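Local coordinates for protein aldehyde dehydrogenase (Bartonella henselae, PDB 3I44) that probably oxidises aldehydes to carboxylic acids with a nicotinamide cofactor, as members of the aldehyde dehydrogenase family do, at residues E96-K100 against Q124-S129; S102-A106 against A120-T125. The protein carries 1 engineered substitution. All coordinates share one frame; numbering follows the deposited sequence. Where two conformers were deposited one is given.

Interaction 1. Residues E96-K100 against Q124-S129; sequences EIYEK and QTATGS
Tyr98 and Thr125 join two antiparallel helices, 84-100 and 117-141, in the N-terminal helical part of the aldehyde dehydrogenase fold. The short segments run at 166° to each other with their axes 10.5 Å apart. That spacing is wide, and the tyrosine bridges it. Tyr98 CG lies anti to the backbone N (chi1 -173°), which points the ring toward the other helix. Its hydroxyl OH donates to the backbone O of Thr125 at 2.7 Å. The bond lies in the carbonyl plane on a lone pair, with a C=O...O angle of 126°. The acceptor sits at the edge of the ring, in its plane. Gly128 has no side chain, and its CA lies 3.4 Å from Tyr98 OH. The methyl CG2 of Thr125 lies 3.6 Å from Tyr98 OH, and Ser129 N is 3.7 Å from Tyr98 CE2. Glu99 lies at the solvent-exposed side. A bend at chi2 brings its carboxylate end beside Ser129. In the conformer given, Ser129 OG donates to Ala126 O at 2.8 Å. Its angle to Glu99 OE2 is poor, so no bond is counted there. Ile210 of helix 202-213 and Met175 of helix 174-188 also pack on Tyr98, so the ring is buried among four helices. The arrangement is antiparallel helix packing in which a buried tyrosine spans the gap and its hydroxyl binds a main-chain carbonyl beside a glycine.

Interaction 2. Residues S102-A106 against A120-T125; sequences SSDMA and ALNAQT
Ala120 O is gripped by two groups of one residue, Thr125. The side-chain OG1 of Thr125 donates to Ala120 O at 2.9 Å, and the backbone N of Thr125 reaches the same Ala120 O at 3.0 Å. The two donors come from opposite faces of the carbonyl plane. The backbone bond spans five residues, so it marks a wider pi-type turn in helix 117-141. With OG1 anti to its carbonyl carbon (chi1 -58°), Thr125 can fold this hydroxyl back to the turn while CG2 faces helix 102-113. No hydrogen bond crosses to that helix, although Thr125 OG1 lies 3.3 Å from Ala106 N at a poor angle. Ala106 N is bonded instead to Ser102 O, within its own helix. The segments cross at 87°. At the crossing the small Ala106 fits closely, its CB 3.7 Å from Leu121 CA. Ala120 CB in turn meets Ala106 O at 3.4 Å. On the exposed side Leu121 CD1 reaches Ser102 O, at 3.8 Å. On the buried side Met105 CG lies against the hydroxyl and methyl of Thr125. Ala106 N and Thr125 OG1 thus each bond within their own helix, and van der Waals packing of small side chains and main-chain atoms joins the two.

Both interactions use helix 117-141, and they share Thr125. Interaction 1 sets it against helix 84-100, interaction 2 against helix 102-113, the next helix in the chain. The centres are only about 7 Å apart. Interaction 1 is nearly antiparallel, widely spaced and mostly buried. Interaction 2 is nearly perpendicular, closer and partly buried, with Leu121 and Ser103 on the exposed side. Their chemistry differs accordingly. A long aromatic side chain and one cross-helix hydrogen bond span the wide gap, whereas alanines and methyl groups fill the narrow one. Thr125 serves both: its carbonyl takes the bond from Tyr98, its methyl touches both neighbouring helices, and its hydroxyl lies beside the second.

Interaction 1. Residues E96-K100 against Q124-S129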
# COMPACT_ATOMS: atom_id res chain seq x y z
N GLU A 96 -13.84 8.66 27.76
CA GLU A 96 -14.31 8.90 29.12
C GLU A 96 -13.97 7.72 30.04
O GLU A 96 -13.46 7.93 31.12
CB GLU A 96 -15.82 9.15 29.14
CG GLU A 96 -16.38 9.07 30.53
CD GLU A 96 -17.84 9.42 30.60
OE1 GLU A 96 -18.57 9.25 29.61
OE2 GLU A 96 -18.26 9.82 31.69
N ILE A 97 -14.23 6.48 29.61
CA ILE A 97 -13.91 5.33 30.45
C ILE A 97 -12.38 5.13 30.52
O ILE A 97 -11.85 4.78 31.56
CB ILE A 97 -14.66 4.05 29.99
CG1 ILE A 97 -16.18 4.25 30.16
CG2 ILE A 97 -14.16 2.86 30.76
CD1 ILE A 97 -17.02 3.50 29.11
N TYR A 98 -11.67 5.38 29.42
CA TYR A 98 -10.21 5.30 29.41
C TYR A 98 -9.59 6.20 30.45
O TYR A 98 -8.71 5.76 31.20
CB TYR A 98 -9.66 5.66 28.03
CG TYR A 98 -8.17 5.47 27.81
CD1 TYR A 98 -7.65 4.28 27.25
CD2 TYR A 98 -7.28 6.48 28.12
CE1 TYR A 98 -6.27 4.13 27.01
CE2 TYR A 98 -5.92 6.34 27.89
CZ TYR A 98 -5.42 5.16 27.34
OH TYR A 98 -4.06 5.06 27.14
N GLU A 99 -10.07 7.45 30.54
CA GLU A 99 -9.56 8.38 31.55
C GLU A 99 -9.91 7.89 32.96
O GLU A 99 -9.06 7.95 33.87
CB GLU A 99 -10.05 9.83 31.34
CG GLU A 99 -9.42 10.60 30.20
CD GLU A 99 -7.91 10.85 30.33
OE1 GLU A 99 -7.29 10.55 31.38
OE2 GLU A 99 -7.31 11.37 29.35
N LYS A 100 -11.12 7.38 33.14
CA LYS A 100 -11.51 6.84 34.45
C LYS A 100 -10.58 5.70 34.87
O LYS A 100 -10.24 5.58 36.03
CB LYS A 100 -12.97 6.37 34.47
CG LYS A 100 -13.41 5.76 35.83
CD LYS A 100 -14.92 5.51 35.91
CE LYS A 100 -15.32 4.39 34.95
NZ LYS A 100 -16.74 3.93 35.13
N GLN A 124 3.07 6.57 28.62
CA GLN A 124 2.47 5.32 28.09
C GLN A 124 0.94 5.43 28.03
O GLN A 124 0.32 5.09 27.01
CB GLN A 124 2.92 4.10 28.89
CG GLN A 124 4.42 3.75 28.74
CD GLN A 124 4.69 2.88 27.53
OE1 GLN A 124 3.77 2.51 26.78
NE2 GLN A 124 5.97 2.56 27.30
N THR A 125 0.31 5.88 29.11
CA THR A 125 -1.13 5.94 29.15
C THR A 125 -1.66 7.24 28.50
O THR A 125 -2.54 7.18 27.67
CB THR A 125 -1.67 5.77 30.57
OG1 THR A 125 -1.22 4.51 31.11
CG2 THR A 125 -3.22 5.81 30.55
N ALA A 126 -1.09 8.37 28.83
CA ALA A 126 -1.52 9.65 28.27
C ALA A 126 -1.43 9.75 26.75
O ALA A 126 -2.26 10.40 26.17
CB ALA A 126 -0.70 10.82 28.92
N THR A 127 -0.44 9.12 26.09
CA THR A 127 -0.40 9.17 24.62
C THR A 127 -1.65 8.51 24.00
O THR A 127 -2.16 8.98 22.99
CB THR A 127 0.91 8.62 24.00
OG1 THR A 127 1.12 7.23 24.37
CG2 THR A 127 2.05 9.47 24.47
N GLY A 128 -2.16 7.47 24.66
CA GLY A 128 -3.44 6.84 24.26
C GLY A 128 -4.56 7.85 24.19
O GLY A 128 -5.28 7.96 23.15
N SER A 129 -4.71 8.62 25.28
CA SER A 129 -5.78 9.60 25.34
C SER A 129 -5.54 10.70 24.30
O SER A 129 -6.48 11.15 23.65
CB SER A 129 -5.96 10.18 26.75
OG SER A 129 -4.71 10.27 27.43

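Interaction 2. Residues S102-A106 against A120-T125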
# COMPACT_ATOMS: atom_id res chain seq x y z
N SER A 102 -7.37 5.26 33.94
CA SER A 102 -6.02 5.58 33.54
C SER A 102 -4.96 5.09 34.53
O SER A 102 -3.89 4.64 34.11
CB SER A 102 -5.83 7.09 33.25
OG SER A 102 -6.39 7.91 34.26
N SER A 103 -5.23 5.15 35.83
CA SER A 103 -4.17 4.71 36.73
C SER A 103 -4.13 3.16 36.84
O SER A 103 -3.07 2.62 37.06
CB SER A 103 -4.23 5.43 38.08
OG SER A 103 -5.49 5.23 38.65
N ASP A 104 -5.24 2.46 36.63
CA ASP A 104 -5.22 1.00 36.43
C ASP A 104 -4.38 0.66 35.21
O ASP A 104 -3.59 -0.30 35.21
CB ASP A 104 -6.65 0.44 36.19
CG ASP A 104 -7.48 0.36 37.47
OD1 ASP A 104 -6.88 0.38 38.56
OD2 ASP A 104 -8.73 0.29 37.37
N MET A 105 -4.52 1.46 34.16
CA MET A 105 -3.76 1.24 32.92
C MET A 105 -2.26 1.46 33.10
O MET A 105 -1.43 0.63 32.65
CB MET A 105 -4.33 2.12 31.79
CG MET A 105 -3.68 1.88 30.42
SD MET A 105 -4.03 0.25 29.77
CE MET A 105 -5.76 0.40 29.26
N ALA A 106 -1.91 2.57 33.75
CA ALA A 106 -0.51 2.85 34.09
C ALA A 106 0.14 1.72 34.90
O ALA A 106 1.27 1.30 34.63
CB ALA A 106 -0.40 4.18 34.85
N ALA A 120 4.75 5.67 33.00
CA ALA A 120 3.68 4.75 32.64
C ALA A 120 2.35 5.53 32.59
O ALA A 120 1.49 5.24 31.75
CB ALA A 120 3.58 3.55 33.66
N LEU A 121 2.14 6.46 33.51
CA LEU A 121 0.93 7.30 33.48
C LEU A 121 1.08 8.45 32.48
O LEU A 121 0.23 8.59 31.61
CB LEU A 121 0.58 7.86 34.87
CG LEU A 121 -0.69 8.71 34.98
CD1 LEU A 121 -1.95 7.86 34.66
CD2 LEU A 121 -0.84 9.34 36.37
N ASN A 122 2.14 9.25 32.59
CA ASN A 122 2.20 10.51 31.84
C ASN A 122 2.63 10.39 30.36
O ASN A 122 2.55 11.36 29.62
CB ASN A 122 3.04 11.58 32.56
CG ASN A 122 4.53 11.26 32.59
OD1 ASN A 122 5.12 10.76 31.60
ND2 ASN A 122 5.17 11.61 33.73
N ALA A 123 3.08 9.21 29.94
CA ALA A 123 3.48 9.00 28.56
C ALA A 123 2.83 7.74 28.02
O ALA A 123 2.06 7.82 27.08
CB ALA A 123 4.98 8.96 28.43
N GLN A 124 3.07 6.57 28.62
CA GLN A 124 2.47 5.32 28.09
C GLN A 124 0.94 5.43 28.03
O GLN A 124 0.32 5.09 27.01
CB GLN A 124 2.92 4.10 28.89
CG GLN A 124 4.42 3.75 28.74
CD GLN A 124 4.69 2.88 27.53
OE1 GLN A 124 3.77 2.51 26.78
NE2 GLN A 124 5.97 2.56 27.30
N THR A 125 0.31 5.88 29.11
CA THR A 125 -1.13 5.94 29.15
C THR A 125 -1.66 7.24 28.50
O THR A 125 -2.54 7.18 27.67
CB THR A 125 -1.67 5.77 30.57
OG1 THR A 125 -1.22 4.51 31.11
CG2 THR A 125 -3.22 5.81 30.55